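Local coordinates for periplasmic solute binding protein (Liberibacter asiaticus, PDB 5Z2J) that probably captures zinc or manganese in the periplasm for delivery to an uptake transporter, at residues 41-46 with 66-71. The protein carries 1 engineered substitution. Residues are numbered along the deposited sequence; the frame is centred on the assembly and turned at random. Where two conformers were deposited one is given.
Sequences YQVTSA and ETYMKY. With ACT (acetate ion), chain B.
Tyr41 meets Tyr68 through its near end: its CB lies 4.2 Å from CE2 of the Tyr68 ring, and its carbonyl O stands obliquely to the same ring. The two hydroxyls look elsewhere, that of Tyr41 bonding to Asp47 and that of Tyr68 to the backbone O of Ala38, while both side chains touch Leu31 and Val32. At Gln42 the CB bond points away from 66-71, but a bend at chi2 brings the amide back. NE2 then makes two hydrogen bonds, one to its neighbour's carbonyl, Val43 O (2.9 Å), and a longer one to Tyr71 OH (3.3 Å, 159° at the hydrogen). Both acceptors lie close to the amide plane, as expected if each N-H serves one of them; the amide and Tyr71 ring planes are 86° apart. The loop 66-71 follows strand 56-59 of the four-stranded parallel sheet, and 41-46 runs into helix 45-53, so the contact joins two loops of one lobe beside the metal site. Tyr68 comes within about 6 Å of the side chain of His39, a zinc and manganese ligand that also bonds to Glu66. Val43, buried, supplies the apolar centre. Its CB sits 3.8 Å from the Tyr71 ring centroid, only 7° off the normal, a CH-pi contact over the face. Its chi1 sets CG1 anti to the backbone N, which puts it against CD1 of Tyr71 at 3.8 Å and leaves CG2, anti to the carbonyl carbon, to bridge the two tyrosines, touching Tyr68 CB at 3.7 Å and Tyr71 CD2 at 3.8 Å. Thr44, its CB directed away from 66-71, is the N-cap of helix 45-53, its side chain capping a backbone N further along, and Ser45 N gives a weak hydrogen bond to acetate O.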
loop_
_atom_site.group_PDB
_atom_site.type_symbol
_atom_site.label_atom_id
_atom_site.label_comp_id
_atom_site.label_asym_id
_atom_site.label_seq_id
_atom_site.Cartn_x
_atom_site.Cartn_y
_atom_site.Cartn_z
ATOM N N TYR A 41 4.711 8.536 11.684
ATOM C CA TYR A 41 5.510 7.858 12.746
ATOM C C TYR A 41 6.643 8.606 13.413
ATOM O O TYR A 41 7.498 9.215 12.767
ATOM C CB TYR A 41 6.069 6.550 12.144
ATOM C CG TYR A 41 6.655 5.628 13.148
ATOM C CD1 TYR A 41 5.839 4.922 13.981
ATOM C CD2 TYR A 41 8.043 5.406 13.198
ATOM C CE1 TYR A 41 6.372 4.102 14.947
ATOM C CE2 TYR A 41 8.613 4.567 14.137
ATOM C CZ TYR A 41 7.776 3.900 14.997
ATOM O OH TYR A 41 8.257 3.072 15.948
ATOM N N GLN A 42 6.691 8.505 14.732
ATOM C CA GLN A 42 7.847 8.938 15.511
ATOM C C GLN A 42 8.868 7.813 15.891
ATOM O O GLN A 42 8.598 6.959 16.761
ATOM C CB GLN A 42 7.361 9.546 16.844
ATOM C CG GLN A 42 8.487 10.027 17.805
ATOM C CD GLN A 42 9.431 11.078 17.180
ATOM O OE1 GLN A 42 9.050 12.242 17.045
ATOM N NE2 GLN A 42 10.652 10.672 16.806
ATOM N N VAL A 43 10.070 7.922 15.333
ATOM C CA VAL A 43 11.139 6.973 15.525
ATOM C C VAL A 43 11.619 7.059 16.959
ATOM O O VAL A 43 11.935 8.140 17.409
ATOM C CB VAL A 43 12.269 7.269 14.518
ATOM C CG1 VAL A 43 13.485 6.397 14.774
ATOM C CG2 VAL A 43 11.767 7.029 13.093
ATOM N N THR A 44 11.669 5.937 17.680
ATOM C CA THR A 44 12.031 5.938 19.091
ATOM C C THR A 44 13.539 5.611 19.285
ATOM O O THR A 44 14.213 5.239 18.313
ATOM C CB THR A 44 11.234 4.843 19.809
ATOM O OG1 THR A 44 11.714 3.537 19.381
ATOM C CG2 THR A 44 9.717 4.986 19.481
ATOM N N SER A 45 13.993 5.579 20.530
ATOM C CA SER A 45 15.393 5.198 20.863
ATOM C C SER A 45 15.588 3.758 20.476
ATOM O O SER A 45 16.622 3.362 19.818
ATOM C CB SER A 45 15.703 5.333 22.368
ATOM O OG SER A 45 16.977 4.750 22.720
ATOM N N ALA A 46 14.610 2.925 20.819
ATOM C CA ALA A 46 14.718 1.535 20.415
ATOM C C ALA A 46 14.778 1.346 18.943
ATOM O O ALA A 46 15.469 0.406 18.437
ATOM C CB ALA A 46 13.579 0.690 21.029
ATOM N N GLU A 66 9.101 10.327 4.268
ATOM C CA GLU A 66 9.809 11.590 4.126
ATOM C C GLU A 66 10.124 12.289 5.498
ATOM O O GLU A 66 11.181 12.933 5.631
ATOM C CB GLU A 66 9.034 12.544 3.219
ATOM C CG GLU A 66 7.698 12.944 3.769
ATOM C CD GLU A 66 6.903 13.811 2.768
ATOM O OE1 GLU A 66 7.537 14.437 1.869
ATOM O OE2 GLU A 66 5.654 13.847 2.904
ATOM N N THR A 67 9.208 12.151 6.451
ATOM C CA THR A 67 9.396 12.780 7.760
ATOM C C THR A 67 10.479 12.083 8.614
ATOM O O THR A 67 11.027 12.742 9.494
ATOM C CB THR A 67 8.124 12.870 8.602
ATOM O OG1 THR A 67 7.683 11.581 8.934
ATOM C CG2 THR A 67 7.020 13.610 7.878
ATOM N N TYR A 68 10.838 10.812 8.325
ATOM C CA TYR A 68 11.898 10.117 9.116
ATOM C C TYR A 68 13.111 9.611 8.356
ATOM O O TYR A 68 13.969 8.958 8.935
ATOM C CB TYR A 68 11.282 9.043 9.996
ATOM C CG TYR A 68 10.391 8.086 9.334
ATOM C CD1 TYR A 68 10.895 6.953 8.771
ATOM C CD2 TYR A 68 9.028 8.314 9.236
ATOM C CE1 TYR A 68 10.057 6.032 8.170
ATOM C CE2 TYR A 68 8.190 7.418 8.624
ATOM C CZ TYR A 68 8.673 6.270 8.102
ATOM O OH TYR A 68 7.961 5.256 7.498
ATOM N N MET A 69 13.226 9.981 7.080
ATOM C CA MET A 69 14.444 9.738 6.378
ATOM C C MET A 69 15.695 10.182 7.111
ATOM O O MET A 69 16.763 9.501 7.015
ATOM C CB MET A 69 14.451 10.304 4.948
ATOM C CG MET A 69 13.569 9.503 4.027
ATOM S SD MET A 69 13.878 7.732 3.745
ATOM C CE MET A 69 15.503 7.839 3.066
ATOM N N LYS A 70 15.594 11.281 7.817
ATOM C CA LYS A 70 16.694 11.808 8.556
ATOM C C LYS A 70 17.207 10.874 9.649
ATOM O O LYS A 70 18.346 11.069 10.116
ATOM C CB LYS A 70 16.330 13.169 9.174
ATOM C CG LYS A 70 15.159 13.074 10.112
ATOM C CD LYS A 70 14.729 14.433 10.629
ATOM C CE LYS A 70 13.712 14.129 11.688
ATOM N NZ LYS A 70 13.082 15.318 12.245
ATOM N N TYR A 71 16.379 9.917 10.095
ATOM C CA TYR A 71 16.832 8.957 11.088
ATOM C C TYR A 71 17.672 7.843 10.477
ATOM O O TYR A 71 18.311 7.122 11.229
ATOM C CB TYR A 71 15.662 8.345 11.841
ATOM C CG TYR A 71 14.998 9.330 12.728
ATOM C CD1 TYR A 71 15.465 9.560 14.029
ATOM C CD2 TYR A 71 13.932 10.056 12.283
ATOM C CE1 TYR A 71 14.848 10.469 14.865
ATOM C CE2 TYR A 71 13.296 10.968 13.094
ATOM C CZ TYR A 71 13.751 11.180 14.376
ATOM O OH TYR A 71 13.092 12.100 15.148
HETATM C C ACT B . 11.813 6.939 23.332
HETATM O O ACT B . 12.182 7.797 22.522
HETATM O OXT ACT B . 12.580 6.389 24.141
HETATM C CH3 ACT B . 10.389 6.551 23.333
#